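PDB 5Y7Q: fanconi-associated nuclease 1 homolog from Pseudomonas aeruginosa, which belongs to the FAN1 family of nucleases, carries a VRR-NUC domain near its C-terminus, and is modelled here with bound DNA. Local coordinates for residues A[539-551]-A[566-578]. Numbering follows the deposited sequence.
With nucleotides of chain D.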
loop_
_atom_site.group_PDB
_atom_site.type_symbol
_atom_site.label_atom_id
_atom_site.label_comp_id
_atom_site.label_asym_id
_atom_site.label_seq_id
_atom_site.Cartn_x
_atom_site.Cartn_y
_atom_site.Cartn_z
ATOM N N TYR A 539 -1.667 -6.985 -33.319
ATOM C CA TYR A 539 -2.187 -7.186 -31.976
ATOM C C TYR A 539 -3.581 -6.600 -31.879
ATOM O O TYR A 539 -3.967 -5.720 -32.651
ATOM C CB TYR A 539 -1.283 -6.560 -30.899
ATOM C CG TYR A 539 -1.491 -5.079 -30.686
ATOM C CD1 TYR A 539 -1.021 -4.155 -31.602
ATOM C CD2 TYR A 539 -2.142 -4.604 -29.562
ATOM C CE1 TYR A 539 -1.202 -2.805 -31.417
ATOM C CE2 TYR A 539 -2.325 -3.237 -29.366
ATOM C CZ TYR A 539 -1.857 -2.342 -30.302
ATOM O OH TYR A 539 -2.026 -0.982 -30.124
ATOM N N ARG A 540 -4.339 -7.122 -30.920
ATOM C CA ARG A 540 -5.574 -6.487 -30.488
ATOM C C ARG A 540 -5.745 -6.741 -28.995
ATOM O O ARG A 540 -5.496 -7.852 -28.537
ATOM C CB ARG A 540 -6.774 -7.029 -31.257
ATOM C CG ARG A 540 -8.067 -6.527 -30.716
ATOM C CD ARG A 540 -9.287 -6.949 -31.525
ATOM N NE ARG A 540 -9.498 -8.392 -31.504
ATOM C CZ ARG A 540 -10.659 -8.957 -31.789
ATOM N NH1 ARG A 540 -11.685 -8.187 -32.090
ATOM N NH2 ARG A 540 -10.794 -10.279 -31.764
ATOM N N MET A 541 -6.171 -5.718 -28.252
ATOM C CA MET A 541 -6.508 -5.834 -26.837
ATOM C C MET A 541 -8.000 -6.031 -26.680
ATOM O O MET A 541 -8.796 -5.410 -27.394
ATOM C CB MET A 541 -6.113 -4.585 -26.058
ATOM C CG MET A 541 -4.645 -4.402 -25.949
ATOM S SD MET A 541 -4.207 -2.738 -25.444
ATOM C CE MET A 541 -2.455 -2.982 -25.541
ATOM N N VAL A 542 -8.378 -6.861 -25.717
ATOM C CA VAL A 542 -9.779 -7.204 -25.505
ATOM C C VAL A 542 -10.105 -7.086 -24.022
ATOM O O VAL A 542 -9.570 -7.841 -23.200
ATOM C CB VAL A 542 -10.096 -8.620 -26.018
ATOM C CG1 VAL A 542 -11.579 -8.914 -25.856
ATOM C CG2 VAL A 542 -9.628 -8.802 -27.511
ATOM N N GLU A 543 -10.985 -6.156 -23.681
ATOM C CA GLU A 543 -11.587 -6.141 -22.360
ATOM C C GLU A 543 -12.742 -7.135 -22.319
ATOM O O GLU A 543 -13.636 -7.090 -23.172
ATOM C CB GLU A 543 -12.073 -4.732 -22.009
ATOM C CG GLU A 543 -12.762 -4.622 -20.652
ATOM C CD GLU A 543 -11.874 -5.041 -19.476
ATOM O OE1 GLU A 543 -10.631 -5.096 -19.641
ATOM O OE2 GLU A 543 -12.429 -5.316 -18.381
ATOM N N VAL A 544 -12.725 -8.035 -21.330
ATOM C CA VAL A 544 -13.743 -9.074 -21.179
ATOM C C VAL A 544 -14.796 -8.647 -20.157
ATOM O O VAL A 544 -14.464 -8.135 -19.083
ATOM C CB VAL A 544 -13.091 -10.404 -20.769
ATOM C CG1 VAL A 544 -14.140 -11.424 -20.455
ATOM C CG2 VAL A 544 -12.201 -10.911 -21.886
ATOM N N LYS A 545 -16.072 -8.849 -20.491
ATOM C CA LYS A 545 -17.178 -8.549 -19.587
ATOM C C LYS A 545 -18.169 -9.707 -19.573
ATOM O O LYS A 545 -18.827 -9.978 -20.584
ATOM C CB LYS A 545 -17.881 -7.244 -19.989
ATOM C CG LYS A 545 -17.083 -5.975 -19.652
ATOM C CD LYS A 545 -16.711 -5.938 -18.173
ATOM C CE LYS A 545 -15.646 -4.899 -17.867
ATOM N NZ LYS A 545 -15.251 -4.954 -16.429
ATOM N N GLY A 546 -18.297 -10.366 -18.415
ATOM C CA GLY A 546 -19.290 -11.403 -18.239
ATOM C C GLY A 546 -20.653 -10.823 -17.950
ATOM O O GLY A 546 -20.853 -9.602 -17.921
ATOM N N PRO A 547 -21.636 -11.704 -17.750
ATOM C CA PRO A 547 -22.947 -11.225 -17.296
ATOM C C PRO A 547 -22.788 -10.501 -15.961
ATOM O O PRO A 547 -22.007 -10.916 -15.097
ATOM C CB PRO A 547 -23.778 -12.506 -17.165
ATOM C CG PRO A 547 -23.042 -13.540 -17.903
ATOM C CD PRO A 547 -21.592 -13.170 -17.865
ATOM N N GLY A 548 -23.500 -9.383 -15.816
ATOM C CA GLY A 548 -23.396 -8.587 -14.608
ATOM C C GLY A 548 -22.096 -7.836 -14.461
ATOM O O GLY A 548 -21.719 -7.472 -13.339
ATOM N N ASP A 549 -21.392 -7.606 -15.571
ATOM C CA ASP A 549 -20.128 -6.880 -15.606
ATOM C C ASP A 549 -20.271 -5.682 -16.534
ATOM O O ASP A 549 -20.765 -5.818 -17.659
ATOM C CB ASP A 549 -18.993 -7.781 -16.091
ATOM C CG ASP A 549 -18.112 -8.276 -14.966
ATOM O OD1 ASP A 549 -18.626 -8.440 -13.834
ATOM O OD2 ASP A 549 -16.904 -8.498 -15.228
ATOM N N ARG A 550 -19.842 -4.513 -16.065
ATOM C CA ARG A 550 -19.871 -3.303 -16.873
ATOM C C ARG A 550 -18.518 -2.613 -16.803
ATOM O O ARG A 550 -17.659 -2.946 -15.979
ATOM C CB ARG A 550 -20.983 -2.344 -16.433
ATOM C CG ARG A 550 -22.379 -2.845 -16.739
ATOM C CD ARG A 550 -23.268 -2.753 -15.509
ATOM N NE ARG A 550 -23.827 -1.416 -15.321
ATOM C CZ ARG A 550 -24.468 -1.021 -14.224
ATOM N NH1 ARG A 550 -24.621 -1.859 -13.210
ATOM N NH2 ARG A 550 -24.951 0.212 -14.137
ATOM N N LEU A 551 -18.346 -1.646 -17.702
ATOM C CA LEU A 551 -17.077 -0.958 -17.880
ATOM C C LEU A 551 -16.855 0.069 -16.772
ATOM O O LEU A 551 -17.677 0.969 -16.575
ATOM C CB LEU A 551 -17.047 -0.283 -19.254
ATOM C CG LEU A 551 -16.971 -1.237 -20.456
ATOM C CD1 LEU A 551 -17.076 -0.521 -21.807
ATOM C CD2 LEU A 551 -15.691 -2.059 -20.407
ATOM N N GLU A 566 -6.466 5.223 -33.158
ATOM C CA GLU A 566 -6.715 4.041 -33.982
ATOM C C GLU A 566 -5.815 2.895 -33.511
ATOM O O GLU A 566 -5.060 2.288 -34.273
ATOM C CB GLU A 566 -6.542 4.336 -35.484
ATOM C CG GLU A 566 -7.580 5.321 -36.095
ATOM C CD GLU A 566 -8.296 4.781 -37.355
ATOM O OE1 GLU A 566 -8.040 3.622 -37.758
ATOM O OE2 GLU A 566 -9.126 5.519 -37.944
ATOM N N MET A 567 -5.865 2.651 -32.231
ATOM C CA MET A 567 -5.310 1.430 -31.688
ATOM C C MET A 567 -6.359 0.331 -31.717
ATOM O O MET A 567 -7.558 0.594 -31.572
ATOM C CB MET A 567 -4.838 1.637 -30.253
ATOM C CG MET A 567 -3.455 2.232 -30.158
ATOM S SD MET A 567 -3.248 3.262 -28.705
ATOM C CE MET A 567 -1.654 4.000 -29.065
ATOM N N PRO A 568 -5.909 -0.871 -31.920
ATOM C CA PRO A 568 -6.818 -2.020 -31.959
ATOM C C PRO A 568 -7.289 -2.493 -30.588
ATOM O O PRO A 568 -6.686 -3.386 -29.996
ATOM C CB PRO A 568 -5.972 -3.087 -32.659
ATOM C CG PRO A 568 -4.583 -2.727 -32.284
ATOM C CD PRO A 568 -4.544 -1.231 -32.317
ATOM N N VAL A 569 -8.348 -1.896 -30.061
ATOM C CA VAL A 569 -9.041 -2.392 -28.881
ATOM C C VAL A 569 -10.419 -2.903 -29.272
ATOM O O VAL A 569 -11.030 -2.450 -30.248
ATOM C CB VAL A 569 -9.188 -1.289 -27.829
ATOM C CG1 VAL A 569 -7.849 -0.941 -27.233
ATOM C CG2 VAL A 569 -9.837 -0.066 -28.487
ATOM N N ALA A 570 -10.916 -3.846 -28.486
ATOM C CA ALA A 570 -12.285 -4.329 -28.624
ATOM C C ALA A 570 -12.782 -4.749 -27.249
ATOM O O ALA A 570 -11.984 -5.109 -26.376
ATOM C CB ALA A 570 -12.376 -5.504 -29.598
ATOM N N VAL A 571 -14.099 -4.688 -27.052
ATOM C CA VAL A 571 -14.728 -5.140 -25.811
ATOM C C VAL A 571 -15.567 -6.363 -26.133
ATOM O O VAL A 571 -16.320 -6.367 -27.112
ATOM C CB VAL A 571 -15.584 -4.045 -25.144
ATOM C CG1 VAL A 571 -16.242 -4.585 -23.885
ATOM C CG2 VAL A 571 -14.721 -2.870 -24.781
ATOM N N CYS A 572 -15.435 -7.394 -25.315
ATOM C CA CYS A 572 -16.080 -8.673 -25.565
ATOM C C CYS A 572 -17.103 -8.972 -24.474
ATOM O O CYS A 572 -16.740 -9.154 -23.308
ATOM C CB CYS A 572 -15.027 -9.767 -25.638
ATOM S SG CYS A 572 -15.694 -11.384 -25.461
ATOM N N TYR A 573 -18.370 -9.037 -24.856
ATOM C CA TYR A 573 -19.461 -9.313 -23.931
ATOM C C TYR A 573 -19.898 -10.770 -24.081
ATOM O O TYR A 573 -20.249 -11.206 -25.183
ATOM C CB TYR A 573 -20.632 -8.369 -24.202
ATOM C CG TYR A 573 -20.342 -6.901 -23.941
ATOM C CD1 TYR A 573 -20.676 -6.313 -22.716
ATOM C CD2 TYR A 573 -19.757 -6.095 -24.917
ATOM C CE1 TYR A 573 -20.434 -4.966 -22.463
ATOM C CE2 TYR A 573 -19.510 -4.739 -24.672
ATOM C CZ TYR A 573 -19.848 -4.186 -23.440
ATOM O OH TYR A 573 -19.619 -2.855 -23.173
ATOM N N VAL A 574 -19.907 -11.512 -22.974
ATOM C CA VAL A 574 -20.133 -12.955 -22.993
ATOM C C VAL A 574 -21.486 -13.309 -22.371
ATOM O O VAL A 574 -21.862 -12.776 -21.317
ATOM C CB VAL A 574 -18.975 -13.669 -22.269
ATOM C CG1 VAL A 574 -19.253 -15.162 -22.083
ATOM C CG2 VAL A 574 -17.717 -13.456 -23.051
ATOM N N ARG A 575 -22.216 -14.205 -23.038
ATOM C CA ARG A 575 -23.374 -14.915 -22.506
ATOM C C ARG A 575 -23.044 -16.401 -22.406
ATOM O O ARG A 575 -22.176 -16.913 -23.121
ATOM C CB ARG A 575 -24.616 -14.768 -23.395
ATOM C CG ARG A 575 -25.155 -13.376 -23.651
ATOM C CD ARG A 575 -26.367 -13.449 -24.642
ATOM N NE ARG A 575 -26.158 -14.435 -25.715
ATOM C CZ ARG A 575 -26.976 -14.627 -26.751
ATOM N NH1 ARG A 575 -26.695 -15.558 -27.657
ATOM N NH2 ARG A 575 -28.074 -13.893 -26.893
ATOM N N TRP A 576 -23.750 -17.106 -21.526
ATOM C CA TRP A 576 -23.539 -18.536 -21.358
ATOM C C TRP A 576 -24.669 -19.335 -22.004
ATOM O O TRP A 576 -25.839 -18.946 -21.952
ATOM C CB TRP A 576 -23.452 -18.921 -19.883
ATOM C CG TRP A 576 -22.409 -18.228 -19.085
ATOM C CD1 TRP A 576 -22.615 -17.410 -18.011
ATOM C CD2 TRP A 576 -20.988 -18.317 -19.256
ATOM N NE1 TRP A 576 -21.414 -16.978 -17.513
ATOM C CE2 TRP A 576 -20.399 -17.521 -18.255
ATOM C CE3 TRP A 576 -20.158 -18.989 -20.164
ATOM C CZ2 TRP A 576 -19.016 -17.370 -18.134
ATOM C CZ3 TRP A 576 -18.787 -18.844 -20.047
ATOM C CH2 TRP A 576 -18.227 -18.039 -19.033
ATOM N N HIS A 577 -24.311 -20.474 -22.589
ATOM C CA HIS A 577 -25.263 -21.387 -23.202
ATOM C C HIS A 577 -25.428 -22.612 -22.310
ATOM O O HIS A 577 -24.433 -23.249 -21.943
ATOM C CB HIS A 577 -24.787 -21.797 -24.602
ATOM C CG HIS A 577 -25.681 -22.787 -25.282
ATOM N ND1 HIS A 577 -25.755 -24.111 -24.901
ATOM C CD2 HIS A 577 -26.535 -22.650 -26.325
ATOM C CE1 HIS A 577 -26.620 -24.746 -25.674
ATOM N NE2 HIS A 577 -27.107 -23.884 -26.548
ATOM N N VAL A 578 -26.679 -22.934 -21.958
ATOM C CA VAL A 578 -27.023 -24.144 -21.205
ATOM C C VAL A 578 -27.966 -24.981 -22.059
ATOM O O VAL A 578 -29.137 -24.619 -22.242
ATOM C CB VAL A 578 -27.678 -23.827 -19.853
ATOM C CG1 VAL A 578 -27.861 -25.109 -19.051
ATOM C CG2 VAL A 578 -26.878 -22.798 -19.077
ATOM P P DG D 1 -29.117 9.252 -14.415
ATOM O OP1 DG D 1 -29.712 10.348 -13.615
ATOM O OP2 DG D 1 -29.876 8.626 -15.528
ATOM O "O5'" DG D 1 -27.698 9.723 -14.998
ATOM C "C5'" DG D 1 -26.617 8.791 -15.092
ATOM C "C4'" DG D 1 -26.460 8.037 -13.786
ATOM O "O4'" DG D 1 -27.109 6.748 -13.872
ATOM C "C3'" DG D 1 -25.016 7.730 -13.361
ATOM O "O3'" DG D 1 -24.587 8.642 -12.321
ATOM C "C2'" DG D 1 -25.090 6.290 -12.847
ATOM C "C1'" DG D 1 -26.585 5.995 -12.829
ATOM N N9 DG D 1 -26.837 4.583 -13.020
ATOM C C8 DG D 1 -26.515 3.818 -14.113
ATOM N N7 DG D 1 -26.793 2.554 -13.958
ATOM C C5 DG D 1 -27.298 2.475 -12.668
ATOM C C6 DG D 1 -27.773 1.361 -11.937
ATOM O O6 DG D 1 -27.840 0.174 -12.290
ATOM N N1 DG D 1 -28.195 1.726 -10.663
ATOM C C2 DG D 1 -28.166 3.005 -10.154
ATOM N N2 DG D 1 -28.621 3.159 -8.902
ATOM N N3 DG D 1 -27.727 4.057 -10.828
ATOM C C4 DG D 1 -27.311 3.716 -12.074
#
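Met541 to Lys545 and Pro568 to Val574 are joined by six backbone hydrogen bonds of a parallel strand pair. The run begins with Met541 N to Pro568 O and ends with Val574 N to Lys545 O; the shortest is Cys572 N to Glu543 O at 2.8 Å.

Apolar contacts close both ends. Pro568 lies over one face of the Tyr539 ring, its CG 3.6 Å from the ring centroid in a CH-pi contact; with Tyr539 CG between backbone N and carbonyl carbon (chi1 82°), that face meets the proline. At the far end Pro547 CG meets Trp576 CD1 at 3.9 Å. Between these ends, Val542 CG1 touches Cys572 CB at 3.6 Å. Past the Gly546-Asp549 turn, Leu551 CD1 makes van der Waals contact with Tyr573 OH at 3.7 Å.

Glu543 and Lys545 form a salt bridge on the face they share with Met541, NZ to OE2 3.5 Å. Lys545 NZ also donates to Arg550 O from above the carbonyl plane, while Glu543 OE1 accepts from Asp528 N. In the loop, Arg550 NH2 bonds weakly to O6 of DG1 of chain D.

Helix 553-564 completes this beta-alpha-beta crossover of the VRR-NUC region, packing on Val569 and Val571; strands 529-533 and 374-380 flank the pair in a mixed sheet.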